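Local coordinates for peptidase M16 domain protein (Alicyclobacillus acidocaldarius subsp. acidocaldarius DSM 446, PDB 4XEA) that is a putative M16-family metallopeptidase that carries a bound metal ion and probably hydrolyses peptide bonds, at residues A[281-286]-A[334-339]; A[297-302]-A[326-331]; A[338-343]-A[405-410]. One frame throughout, in Å; residues are numbered along the deposited sequence.

Contact 1. Residues A[281-286]-A[334-339]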
ATOM      1  N   ALA A 281     -16.126   3.341  14.831  1.00 47.99           N
ATOM      2  CA  ALA A 281     -17.316   2.836  15.534  1.00 50.22           C
ATOM      3  C   ALA A 281     -18.572   3.022  14.687  1.00 49.81           C
ATOM      4  O   ALA A 281     -19.447   2.165  14.686  1.00 51.67           O
ATOM      5  CB  ALA A 281     -17.484   3.553  16.917  1.00 50.01           C
ATOM      6  N   LEU A 282     -18.671   4.155  14.001  1.00 47.94           N
ATOM      7  CA  LEU A 282     -19.852   4.470  13.193  1.00 47.85           C
ATOM      8  C   LEU A 282     -19.863   3.716  11.862  1.00 48.89           C
ATOM      9  O   LEU A 282     -20.909   3.246  11.421  1.00 48.08           O
ATOM     10  CB  LEU A 282     -19.937   5.981  12.912  1.00 45.43           C
ATOM     11  CG  LEU A 282     -20.332   6.850  14.124  1.00 46.36           C
ATOM     12  CD1 LEU A 282     -20.085   8.340  13.897  1.00 43.99           C
ATOM     13  CD2 LEU A 282     -21.782   6.648  14.536  1.00 48.96           C
ATOM     14  N   PHE A 283     -18.698   3.649  11.209  1.00 47.71           N
ATOM     15  CA  PHE A 283     -18.637   3.289   9.800  1.00 48.14           C
ATOM     16  C   PHE A 283     -17.597   2.192   9.461  1.00 50.20           C
ATOM     17  O   PHE A 283     -17.491   1.782   8.306  1.00 51.55           O
ATOM     18  CB  PHE A 283     -18.247   4.552   9.025  1.00 45.58           C
ATOM     19  CG  PHE A 283     -19.218   5.695   9.136  1.00 45.88           C
ATOM     20  CD1 PHE A 283     -20.512   5.577   8.640  1.00 48.32           C
ATOM     21  CD2 PHE A 283     -18.807   6.941   9.641  1.00 45.19           C
ATOM     22  CE1 PHE A 283     -21.395   6.654   8.709  1.00 48.00           C
ATOM     23  CE2 PHE A 283     -19.682   8.014   9.679  1.00 44.22           C
ATOM     24  CZ  PHE A 283     -20.970   7.866   9.215  1.00 47.28           C
ATOM     25  N   GLY A 284     -16.857   1.702  10.453  1.00 51.41           N
ATOM     26  CA  GLY A 284     -15.684   0.861  10.212  1.00 52.78           C
ATOM     27  C   GLY A 284     -16.029  -0.501   9.676  1.00 55.02           C
ATOM     28  O   GLY A 284     -17.207  -0.921   9.720  1.00 56.68           O
ATOM     29  N   PRO A 285     -15.004  -1.242   9.203  1.00 56.65           N
ATOM     30  CA  PRO A 285     -15.293  -2.514   8.545  1.00 59.12           C
ATOM     31  C   PRO A 285     -15.863  -3.577   9.466  1.00 61.47           C
ATOM     32  O   PRO A 285     -16.467  -4.529   8.983  1.00 63.56           O
ATOM     33  CB  PRO A 285     -13.927  -2.974   8.006  1.00 60.51           C
ATOM     34  CG  PRO A 285     -12.940  -2.063   8.563  1.00 59.46           C
ATOM     35  CD  PRO A 285     -13.599  -0.839   9.057  1.00 55.13           C
ATOM     36  N   THR A 286     -15.683  -3.424  10.775  1.00 61.00           N
ATOM     37  CA  THR A 286     -16.290  -4.351  11.725  1.00 63.48           C
ATOM     38  C   THR A 286     -17.581  -3.833  12.385  1.00 63.02           C
ATOM     39  O   THR A 286     -18.091  -4.479  13.301  1.00 65.39           O
ATOM     40  CB  THR A 286     -15.285  -4.794  12.821  1.00 64.72           C
ATOM     41  OG1 THR A 286     -14.767  -3.643  13.491  1.00 63.66           O
ATOM     42  CG2 THR A 286     -14.127  -5.610  12.208  1.00 64.75           C
ATOM     43  N   SER A 334     -29.982   8.223   8.384  1.00 55.42           N
ATOM     44  CA  SER A 334     -30.802   7.537   9.394  1.00 58.80           C
ATOM     45  C   SER A 334     -29.989   7.008  10.544  1.00 57.18           C
ATOM     46  O   SER A 334     -30.358   7.193  11.699  1.00 58.02           O
ATOM     47  CB  SER A 334     -31.515   6.348   8.782  1.00 63.36           C
ATOM     48  OG  SER A 334     -32.616   6.783   8.044  1.00 68.92           O
ATOM     49  N   HIS A 335     -28.906   6.296  10.201  1.00 55.20           N
ATOM     50  CA  HIS A 335     -27.936   5.807  11.166  1.00 54.57           C
ATOM     51  C   HIS A 335     -27.525   6.944  12.102  1.00 53.40           C
ATOM     52  O   HIS A 335     -27.695   6.836  13.309  1.00 55.03           O
ATOM     53  CB  HIS A 335     -26.733   5.210  10.410  1.00 54.24           C
ATOM     54  CG  HIS A 335     -25.674   4.604  11.283  1.00 56.05           C
ATOM     55  ND1 HIS A 335     -25.953   3.733  12.312  1.00 60.96           N
ATOM     56  CD2 HIS A 335     -24.321   4.700  11.226  1.00 57.56           C
ATOM     57  CE1 HIS A 335     -24.821   3.345  12.875  1.00 64.73           C
ATOM     58  NE2 HIS A 335     -23.815   3.910  12.229  1.00 59.72           N
ATOM     59  N   LEU A 336     -27.046   8.059  11.537  1.00 50.74           N
ATOM     60  CA  LEU A 336     -26.611   9.198  12.344  1.00 50.95           C
ATOM     61  C   LEU A 336     -27.745   9.821  13.145  1.00 52.43           C
ATOM     62  O   LEU A 336     -27.520  10.252  14.267  1.00 52.89           O
ATOM     63  CB  LEU A 336     -25.907  10.271  11.489  1.00 49.24           C
ATOM     64  CG  LEU A 336     -24.598   9.802  10.821  1.00 51.26           C
ATOM     65  CD1 LEU A 336     -23.995  10.915   9.947  1.00 52.27           C
ATOM     66  CD2 LEU A 336     -23.561   9.312  11.819  1.00 51.80           C
ATOM     67  N   ALA A 337     -28.954   9.851  12.589  1.00 54.39           N
ATOM     68  CA  ALA A 337     -30.111  10.415  13.309  1.00 57.81           C
ATOM     69  C   ALA A 337     -30.432   9.592  14.554  1.00 60.40           C
ATOM     70  O   ALA A 337     -30.824  10.133  15.590  1.00 62.03           O
ATOM     71  CB  ALA A 337     -31.372  10.509  12.385  1.00 61.02           C
ATOM     72  N   ARG A 338     -30.260   8.277  14.460  1.00 61.76           N
ATOM     73  CA  ARG A 338     -30.493   7.403  15.620  1.00 65.56           C
ATOM     74  C   ARG A 338     -29.414   7.573  16.686  1.00 63.39           C
ATOM     75  O   ARG A 338     -29.727   7.643  17.873  1.00 65.66           O
ATOM     76  CB  ARG A 338     -30.623   5.940  15.207  1.00 69.31           C
ATOM     77  CG  ARG A 338     -32.061   5.570  14.867  1.00 78.48           C
ATOM     78  CD  ARG A 338     -32.149   4.204  14.228  1.00 86.39           C
ATOM     79  NE  ARG A 338     -31.414   4.174  12.963  1.00 84.67           N
ATOM     80  CZ  ARG A 338     -31.322   3.107  12.172  1.00 89.03           C
ATOM     81  NH1 ARG A 338     -30.619   3.191  11.038  1.00 84.15           N
ATOM     82  NH2 ARG A 338     -31.930   1.961  12.515  1.00 97.48           N
ATOM     83  N   VAL A 339     -28.150   7.648  16.271  1.00 59.19           N
ATOM     84  CA  VAL A 339     -27.073   7.844  17.224  1.00 58.63           C
ATOM     85  C   VAL A 339     -27.198   9.231  17.873  1.00 57.82           C
ATOM     86  O   VAL A 339     -26.881   9.402  19.035  1.00 58.87           O
ATOM     87  CB  VAL A 339     -25.679   7.683  16.560  1.00 57.17           C
ATOM     88  CG1 VAL A 339     -24.578   8.059  17.536  1.00 56.73           C
ATOM     89  CG2 VAL A 339     -25.483   6.244  16.009  1.00 57.96           C
TER
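Two helices of the part of the chain that matches the M16 inactive domain, 265-283 and 325-342, pack together here around an apolar core with one polar link. Leu282 comes first along segment 281-286 and uses both its backbone and its side chain. Its carbonyl O accepts a hydrogen bond from His335 NE2 at 3.1 Å. The donor lies in the carbonyl plane, on a lone pair, but the bond is bent, with an N-H...O angle of 140°. His335 reaches it with CG anti to the backbone N (chi1 -177°), and its ring also stacks on Phe289. The two branches of Leu282 then part: CD1 turns to Leu336, while the Leu282 and Val339 side chains cross obliquely, with Leu282 CD2 4.0 Å from Val339 CG2. Next along the chain comes Phe283, whose ring has Leu282 CB over one face, 3.6 Å above the plane and offset toward the rim. The far end of the ring meets the second helix obliquely, with CE1 4.3 Å from His335 CD2. Leu336 is shared: its CD2 methyl lies 4.2 Å from Leu282 CD1 and 3.9 Å from Phe283 CZ.

Contact 2. Residues A[297-302]-A[326-331]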
ATOM      1  N   GLY A 297     -25.502  -4.983  -0.505  1.00 82.42           N
ATOM      2  CA  GLY A 297     -24.890  -4.531  -1.758  1.00 80.77           C
ATOM      3  C   GLY A 297     -24.911  -3.026  -1.992  1.00 76.60           C
ATOM      4  O   GLY A 297     -24.765  -2.577  -3.125  1.00 76.17           O
ATOM      5  N   LEU A 298     -25.065  -2.238  -0.923  1.00 73.55           N
ATOM      6  CA  LEU A 298     -25.088  -0.772  -1.020  1.00 69.28           C
ATOM      7  C   LEU A 298     -23.681  -0.143  -1.055  1.00 65.90           C
ATOM      8  O   LEU A 298     -23.539   1.000  -1.491  1.00 63.18           O
ATOM      9  CB  LEU A 298     -25.924  -0.161   0.126  1.00 68.57           C
ATOM     10  CG  LEU A 298     -27.440  -0.383   0.131  1.00 70.15           C
ATOM     11  CD1 LEU A 298     -28.098   0.188   1.393  1.00 69.99           C
ATOM     12  CD2 LEU A 298     -28.066   0.236  -1.109  1.00 73.18           C
ATOM     13  N   VAL A 299     -22.669  -0.888  -0.584  1.00 65.27           N
ATOM     14  CA  VAL A 299     -21.258  -0.503  -0.639  1.00 62.35           C
ATOM     15  C   VAL A 299     -20.372  -1.690  -1.054  1.00 65.13           C
ATOM     16  O   VAL A 299     -20.843  -2.820  -1.139  1.00 67.37           O
ATOM     17  CB  VAL A 299     -20.746  -0.014   0.742  1.00 60.34           C
ATOM     18  CG1 VAL A 299     -21.503   1.247   1.198  1.00 55.64           C
ATOM     19  CG2 VAL A 299     -20.868  -1.121   1.777  1.00 59.87           C
ATOM     20  N   ASP A 300     -19.086  -1.428  -1.305  1.00 64.24           N
ATOM     21  CA  ASP A 300     -18.081  -2.497  -1.425  1.00 66.13           C
ATOM     22  C   ASP A 300     -16.988  -2.271  -0.375  1.00 64.54           C
ATOM     23  O   ASP A 300     -17.109  -1.366   0.449  1.00 61.94           O
ATOM     24  CB  ASP A 300     -17.518  -2.628  -2.864  1.00 67.71           C
ATOM     25  CG  ASP A 300     -16.846  -1.353  -3.379  1.00 64.53           C
ATOM     26  OD1 ASP A 300     -16.198  -0.635  -2.608  1.00 62.09           O
ATOM     27  OD2 ASP A 300     -16.957  -1.075  -4.590  1.00 63.26           O
ATOM     28  N   LYS A 301     -15.936  -3.090  -0.385  1.00 66.16           N
ATOM     29  CA  LYS A 301     -14.858  -2.981   0.624  1.00 65.62           C
ATOM     30  C   LYS A 301     -13.968  -1.745   0.546  1.00 61.98           C
ATOM     31  O   LYS A 301     -13.148  -1.527   1.445  1.00 62.22           O
ATOM     32  CB  LYS A 301     -13.957  -4.230   0.602  1.00 68.38           C
ATOM     33  CG  LYS A 301     -14.498  -5.384   1.416  1.00 73.34           C
ATOM     34  CD  LYS A 301     -15.220  -6.438   0.560  1.00 77.73           C
ATOM     35  CE  LYS A 301     -15.479  -7.722   1.362  1.00 81.45           C
ATOM     36  NZ  LYS A 301     -16.242  -8.754   0.600  1.00 83.98           N
ATOM     37  N   GLY A 302     -14.107  -0.953  -0.514  1.00 60.85           N
ATOM     38  CA  GLY A 302     -13.423   0.349  -0.622  1.00 58.63           C
ATOM     39  C   GLY A 302     -14.159   1.501   0.075  1.00 55.56           C
ATOM     40  O   GLY A 302     -13.680   2.624   0.112  1.00 54.00           O
ATOM     41  N   ASP A 326     -28.615   7.162  -3.668  1.00 64.37           N
ATOM     42  CA  ASP A 326     -29.708   7.771  -2.900  1.00 67.23           C
ATOM     43  C   ASP A 326     -30.014   6.962  -1.647  1.00 65.37           C
ATOM     44  O   ASP A 326     -30.142   7.518  -0.557  1.00 64.26           O
ATOM     45  CB  ASP A 326     -30.988   7.956  -3.754  1.00 74.65           C
ATOM     46  CG  ASP A 326     -31.309   6.751  -4.658  1.00 79.19           C
ATOM     47  OD1 ASP A 326     -30.553   5.741  -4.722  1.00 77.66           O
ATOM     48  OD2 ASP A 326     -32.343   6.831  -5.352  1.00 89.26           O
ATOM     49  N   VAL A 327     -30.108   5.646  -1.822  1.00 66.53           N
ATOM     50  CA  VAL A 327     -30.430   4.735  -0.735  1.00 66.93           C
ATOM     51  C   VAL A 327     -29.333   4.801   0.327  1.00 61.43           C
ATOM     52  O   VAL A 327     -29.624   4.868   1.524  1.00 60.59           O
ATOM     53  CB  VAL A 327     -30.610   3.282  -1.226  1.00 70.77           C
ATOM     54  CG1 VAL A 327     -30.999   2.383  -0.052  1.00 74.27           C
ATOM     55  CG2 VAL A 327     -31.697   3.187  -2.341  1.00 77.69           C
ATOM     56  N   LEU A 328     -28.078   4.778  -0.122  1.00 58.24           N
ATOM     57  CA  LEU A 328     -26.917   4.812   0.784  1.00 54.37           C
ATOM     58  C   LEU A 328     -26.897   6.103   1.552  1.00 52.48           C
ATOM     59  O   LEU A 328     -26.676   6.090   2.761  1.00 51.73           O
ATOM     60  CB  LEU A 328     -25.581   4.636   0.031  1.00 52.93           C
ATOM     61  CG  LEU A 328     -24.281   4.763   0.870  1.00 51.00           C
ATOM     62  CD1 LEU A 328     -24.272   3.802   2.050  1.00 51.10           C
ATOM     63  CD2 LEU A 328     -23.041   4.582   0.007  1.00 51.83           C
ATOM     64  N   ALA A 329     -27.118   7.220   0.866  1.00 53.13           N
ATOM     65  CA  ALA A 329     -27.191   8.509   1.547  1.00 53.17           C
ATOM     66  C   ALA A 329     -28.279   8.523   2.608  1.00 55.13           C
ATOM     67  O   ALA A 329     -28.074   9.090   3.689  1.00 54.92           O
ATOM     68  CB  ALA A 329     -27.398   9.633   0.560  1.00 55.10           C
ATOM     69  N   GLU A 330     -29.436   7.934   2.314  1.00 58.75           N
ATOM     70  CA  GLU A 330     -30.521   7.894   3.300  1.00 62.22           C
ATOM     71  C   GLU A 330     -30.140   7.057   4.516  1.00 59.52           C
ATOM     72  O   GLU A 330     -30.444   7.434   5.649  1.00 59.26           O
ATOM     73  CB  GLU A 330     -31.823   7.352   2.696  1.00 68.82           C
ATOM     74  CG  GLU A 330     -32.934   7.113   3.752  1.00 77.00           C
ATOM     75  CD  GLU A 330     -32.955   5.667   4.348  1.00 82.56           C
ATOM     76  OE1 GLU A 330     -32.909   4.688   3.560  1.00 88.83           O
ATOM     77  OE2 GLU A 330     -33.055   5.500   5.595  1.00 82.60           O
ATOM     78  N   ARG A 331     -29.487   5.912   4.276  1.00 58.50           N
ATOM     79  CA  ARG A 331     -29.122   4.992   5.360  1.00 58.43           C
ATOM     80  C   ARG A 331     -28.104   5.629   6.297  1.00 54.33           C
ATOM     81  O   ARG A 331     -28.168   5.448   7.523  1.00 54.06           O
ATOM     82  CB  ARG A 331     -28.563   3.675   4.798  1.00 60.74           C
ATOM     83  CG  ARG A 331     -29.624   2.749   4.179  1.00 67.53           C
ATOM     84  CD  ARG A 331     -30.432   2.014   5.255  1.00 75.82           C
ATOM     85  NE  ARG A 331     -29.593   1.156   6.098  1.00 77.37           N
ATOM     86  CZ  ARG A 331     -29.207  -0.085   5.783  1.00 84.98           C
ATOM     87  NH1 ARG A 331     -29.570  -0.660   4.628  1.00 88.40           N
ATOM     88  NH2 ARG A 331     -28.449  -0.767   6.641  1.00 88.11           N
TER
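With CG anti to its carbonyl carbon (chi1 -69°) and an extended chi2 of 175°, Leu298 reaches out to helix 325-342. There Val327 turns CG1 anti to its backbone N to receive it, and Arg331, bent at chi2 and chi3, brings its side chain across that of Leu298 at about a right angle. The two branches of Leu298 divide the work: CD2 lies 3.8 Å from Val327 CG1, and CD1 sits 3.9 Å from that same methyl and 3.7 Å from Arg331 NH1. An alanine in place of Leu298 would remove both methyls and would probably loosen the hold of the loop on Val327 and on the flank of Arg331. Beside Leu298, Val299 crosses Leu328 at about a right angle, its CG1 3.9 Å from Leu328 CD2. The loop leaves helix 288-295 through a Schellman motif at Gly297, whose phi of 66° suits a glycine. Farther on, an Asx turn, in which Asp300 OD1 accepts from Gly302 N at 3.0 Å, shapes the approach to strand 304-309. The polar end of Arg331 is held by helix 288-295 and the residue after it, NH1 in a salt bridge with Glu296 and NH2 on Ser292 OG. No hydrogen bond joins the two segments, so the contact rests on methyl packing, and the arginine's charge is probably balanced by Glu296.

Contact 3. Residues A[338-343]-A[405-410]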
ATOM      1  N   ARG A 338     -30.260   8.277  14.460  1.00 61.76           N
ATOM      2  CA  ARG A 338     -30.493   7.403  15.620  1.00 65.56           C
ATOM      3  C   ARG A 338     -29.414   7.573  16.686  1.00 63.39           C
ATOM      4  O   ARG A 338     -29.727   7.643  17.873  1.00 65.66           O
ATOM      5  CB  ARG A 338     -30.623   5.940  15.207  1.00 69.31           C
ATOM      6  CG  ARG A 338     -32.061   5.570  14.867  1.00 78.48           C
ATOM      7  CD  ARG A 338     -32.149   4.204  14.228  1.00 86.39           C
ATOM      8  NE  ARG A 338     -31.414   4.174  12.963  1.00 84.67           N
ATOM      9  CZ  ARG A 338     -31.322   3.107  12.172  1.00 89.03           C
ATOM     10  NH1 ARG A 338     -30.619   3.191  11.038  1.00 84.15           N
ATOM     11  NH2 ARG A 338     -31.930   1.961  12.515  1.00 97.48           N
ATOM     12  N   VAL A 339     -28.150   7.648  16.271  1.00 59.19           N
ATOM     13  CA  VAL A 339     -27.073   7.844  17.224  1.00 58.63           C
ATOM     14  C   VAL A 339     -27.198   9.231  17.873  1.00 57.82           C
ATOM     15  O   VAL A 339     -26.881   9.402  19.035  1.00 58.87           O
ATOM     16  CB  VAL A 339     -25.679   7.683  16.560  1.00 57.17           C
ATOM     17  CG1 VAL A 339     -24.578   8.059  17.536  1.00 56.73           C
ATOM     18  CG2 VAL A 339     -25.483   6.244  16.009  1.00 57.96           C
ATOM     19  N   ARG A 340     -27.639  10.216  17.089  1.00 56.61           N
ATOM     20  CA  ARG A 340     -27.857  11.576  17.556  1.00 58.16           C
ATOM     21  C   ARG A 340     -28.943  11.626  18.633  1.00 61.92           C
ATOM     22  O   ARG A 340     -28.780  12.325  19.625  1.00 63.90           O
ATOM     23  CB  ARG A 340     -28.224  12.476  16.364  1.00 57.70           C
ATOM     24  CG  ARG A 340     -28.327  13.948  16.679  1.00 60.36           C
ATOM     25  CD  ARG A 340     -28.473  14.801  15.409  1.00 61.35           C
ATOM     26  NE  ARG A 340     -27.386  14.607  14.443  1.00 55.09           N
ATOM     27  CZ  ARG A 340     -27.524  14.143  13.204  1.00 54.04           C
ATOM     28  NH1 ARG A 340     -28.710  13.800  12.698  1.00 53.98           N
ATOM     29  NH2 ARG A 340     -26.455  14.012  12.447  1.00 51.94           N
ATOM     30  N   GLU A 341     -30.030  10.881  18.426  1.00 64.23           N
ATOM     31  CA  GLU A 341     -31.129  10.747  19.385  1.00 69.06           C
ATOM     32  C   GLU A 341     -30.722   9.910  20.607  1.00 70.53           C
ATOM     33  O   GLU A 341     -31.024  10.282  21.749  1.00 72.95           O
ATOM     34  CB  GLU A 341     -32.354  10.098  18.685  1.00 72.65           C
ATOM     35  CG  GLU A 341     -33.570   9.732  19.588  1.00 81.80           C
ATOM     36  CD  GLU A 341     -34.393   8.522  19.078  1.00 89.25           C
ATOM     37  OE1 GLU A 341     -34.041   7.946  18.009  1.00 89.55           O
ATOM     38  OE2 GLU A 341     -35.385   8.138  19.767  1.00 98.27           O
ATOM     39  N   ARG A 342     -30.059   8.774  20.360  1.00 84.04           N
ATOM     40  CA  ARG A 342     -29.913   7.703  21.369  1.00 84.80           C
ATOM     41  C   ARG A 342     -28.553   7.696  22.073  1.00 81.68           C
ATOM     42  O   ARG A 342     -28.388   7.058  23.106  1.00 82.30           O
ATOM     43  CB  ARG A 342     -30.122   6.325  20.719  1.00 85.95           C
ATOM     44  CG  ARG A 342     -31.371   6.195  19.824  1.00 89.95           C
ATOM     45  CD  ARG A 342     -32.589   5.757  20.587  1.00 96.40           C
ATOM     46  NE  ARG A 342     -32.401   4.411  21.112  1.00101.12           N
ATOM     47  CZ  ARG A 342     -33.228   3.798  21.954  1.00106.20           C
ATOM     48  NH1 ARG A 342     -34.337   4.395  22.385  1.00110.32           N
ATOM     49  NH2 ARG A 342     -32.944   2.570  22.367  1.00108.19           N
ATOM     50  N   GLY A 343     -27.577   8.381  21.500  1.00 77.45           N
ATOM     51  CA  GLY A 343     -26.217   8.344  22.016  1.00 75.28           C
ATOM     52  C   GLY A 343     -25.390   7.241  21.367  1.00 73.44           C
ATOM     53  O   GLY A 343     -25.926   6.255  20.855  1.00 73.25           O
ATOM     54  N   ARG A 405     -18.265  15.100  20.909  1.00 47.01           N
ATOM     55  CA  ARG A 405     -17.628  15.310  19.583  1.00 44.82           C
ATOM     56  C   ARG A 405     -18.649  15.069  18.453  1.00 44.38           C
ATOM     57  O   ARG A 405     -18.737  15.859  17.514  1.00 44.03           O
ATOM     58  CB  ARG A 405     -16.422  14.367  19.431  1.00 45.32           C
ATOM     59  CG  ARG A 405     -15.737  14.370  18.055  1.00 41.60           C
ATOM     60  CD  ARG A 405     -14.660  15.440  18.002  1.00 43.46           C
ATOM     61  NE  ARG A 405     -15.080  16.841  17.805  1.00 40.34           N
ATOM     62  CZ  ARG A 405     -15.061  17.481  16.635  1.00 41.54           C
ATOM     63  NH1 ARG A 405     -15.340  18.770  16.567  1.00 38.88           N
ATOM     64  NH2 ARG A 405     -14.763  16.836  15.513  1.00 40.09           N
ATOM     65  N   PHE A 406     -19.403  13.975  18.558  1.00 45.09           N
ATOM     66  CA  PHE A 406     -20.460  13.636  17.617  1.00 45.60           C
ATOM     67  C   PHE A 406     -21.487  14.785  17.482  1.00 45.75           C
ATOM     68  O   PHE A 406     -21.813  15.234  16.376  1.00 43.56           O
ATOM     69  CB  PHE A 406     -21.149  12.317  18.038  1.00 48.35           C
ATOM     70  CG  PHE A 406     -22.223  11.878  17.085  1.00 50.47           C
ATOM     71  CD1 PHE A 406     -23.485  12.452  17.126  1.00 53.06           C
ATOM     72  CD2 PHE A 406     -21.960  10.935  16.095  1.00 50.65           C
ATOM     73  CE1 PHE A 406     -24.477  12.091  16.189  1.00 53.97           C
ATOM     74  CE2 PHE A 406     -22.932  10.570  15.178  1.00 50.72           C
ATOM     75  CZ  PHE A 406     -24.205  11.147  15.228  1.00 53.15           C
ATOM     76  N   GLN A 407     -21.969  15.279  18.628  1.00 47.94           N
ATOM     77  CA  GLN A 407     -22.994  16.339  18.674  1.00 48.66           C
ATOM     78  C   GLN A 407     -22.529  17.677  18.085  1.00 46.88           C
ATOM     79  O   GLN A 407     -23.310  18.388  17.437  1.00 46.70           O
ATOM     80  CB  GLN A 407     -23.465  16.527  20.127  1.00 51.40           C
ATOM     81  CG  GLN A 407     -24.190  15.304  20.704  1.00 55.95           C
ATOM     82  CD  GLN A 407     -25.570  15.091  20.117  1.00 61.19           C
ATOM     83  OE1 GLN A 407     -26.209  16.036  19.652  1.00 61.80           O
ATOM     84  NE2 GLN A 407     -26.050  13.848  20.156  1.00 63.30           N
ATOM     85  N   GLU A 408     -21.259  17.997  18.320  1.00 46.55           N
ATOM     86  CA  GLU A 408     -20.572  19.187  17.816  1.00 46.72           C
ATOM     87  C   GLU A 408     -20.417  19.200  16.292  1.00 44.08           C
ATOM     88  O   GLU A 408     -20.459  20.246  15.637  1.00 44.20           O
ATOM     89  CB  GLU A 408     -19.112  19.182  18.328  1.00 47.18           C
ATOM     90  CG  GLU A 408     -18.830  20.013  19.475  1.00 53.56           C
ATOM     91  CD  GLU A 408     -17.411  19.803  20.047  1.00 55.42           C
ATOM     92  OE1 GLU A 408     -16.620  18.903  19.615  1.00 54.62           O
ATOM     93  OE2 GLU A 408     -17.098  20.574  20.967  1.00 60.37           O
ATOM     94  N   HIS A 409     -20.079  18.051  15.754  1.00 41.54           N
ATOM     95  CA  HIS A 409     -19.554  17.990  14.436  1.00 39.31           C
ATOM     96  C   HIS A 409     -20.374  17.192  13.410  1.00 39.79           C
ATOM     97  O   HIS A 409     -20.458  17.603  12.263  1.00 39.20           O
ATOM     98  CB  HIS A 409     -18.152  17.399  14.487  1.00 38.31           C
ATOM     99  CG  HIS A 409     -17.512  17.310  13.137  1.00 36.84           C
ATOM    100  ND1 HIS A 409     -17.358  18.398  12.326  1.00 35.72           N
ATOM    101  CD2 HIS A 409     -17.003  16.257  12.454  1.00 37.65           C
ATOM    102  CE1 HIS A 409     -16.775  18.029  11.198  1.00 36.71           C
ATOM    103  NE2 HIS A 409     -16.542  16.734  11.252  1.00 37.10           N
ATOM    104  N   LEU A 410     -20.884  16.020  13.770  1.00 40.16           N
ATOM    105  CA  LEU A 410     -21.616  15.236  12.789  1.00 41.12           C
ATOM    106  C   LEU A 410     -23.100  15.623  12.843  1.00 42.74           C
ATOM    107  O   LEU A 410     -23.915  14.885  13.407  1.00 44.77           O
ATOM    108  CB  LEU A 410     -21.381  13.728  12.994  1.00 42.38           C
ATOM    109  CG  LEU A 410     -19.896  13.301  12.853  1.00 41.82           C
ATOM    110  CD1 LEU A 410     -19.733  11.832  13.079  1.00 41.92           C
ATOM    111  CD2 LEU A 410     -19.286  13.705  11.516  1.00 38.57           C
TER
HETATM  112  O   HOH W   1     -25.152  15.580  15.909  1.00 53.23           O
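Phe406 and Arg340 carry this helix-helix contact, one through its ring and the other through its charge. Val339 CG1 lies over one face of the Phe406 ring, 4.0 Å from the centroid, in a CH-pi contact; Leu410 CB covers the opposite face, so the ring is clasped between the two. The ring's CE1 also meets the backbone of the first helix, 3.7 Å from Arg340 CA. Beyond the ring, Arg340 runs out with CG anti to its backbone N and bends at chi3, which brings NH2 to Leu410 O at 2.9 Å. That bond is nearly straight, with an N-H...O angle of 174°, and lies in the guanidinium plane, yet it meets the carbonyl from above its plane. A water doubles the link, accepting from Arg340 NE at 2.8 Å and donating to Leu410 O at 2.9 Å, so two bonds grip this one oxygen just past the end of helix 399-409. The positive group there would probably be favoured by the helix's C-terminal dipole. In return, Gln407 NE2 donates to Arg340 O at 3.2 Å, on a lone pair and in the amide plane. On the same helix, Arg405 forms salt bridges with Glu408 and, beyond the two segments, with Glu259. The axes of 338-342 and 405-409 approach to 10.5 Å at 122° between their directions. Helix 265-283 closes in through Leu282 against Phe406 and Leu410, while Leu410 and His409 rest on Trp257 of strand 252-258.

All three contacts draw on helix 325-342, taken in turn along its length: contact 2 near its start, contact 1 in its middle and contact 3 at its end. The centres of contacts 1 and 2 lie about 12 Å apart and those of contacts 1 and 3 about 10 Å, whereas contacts 2 and 3 are about 20 Å apart and do not touch. Contacts 1 and 3 merge into one core, where Leu282 CD1 lies 3.6 Å from Leu410 CD1 and Val339 serves both. Acetate, probably from the crystallisation liquor, is bound about 4 Å from the side chain of His335, and likewise about 4 Å from that of Val339. None of the contacts includes the nickel ligands His61, His65 and Glu136.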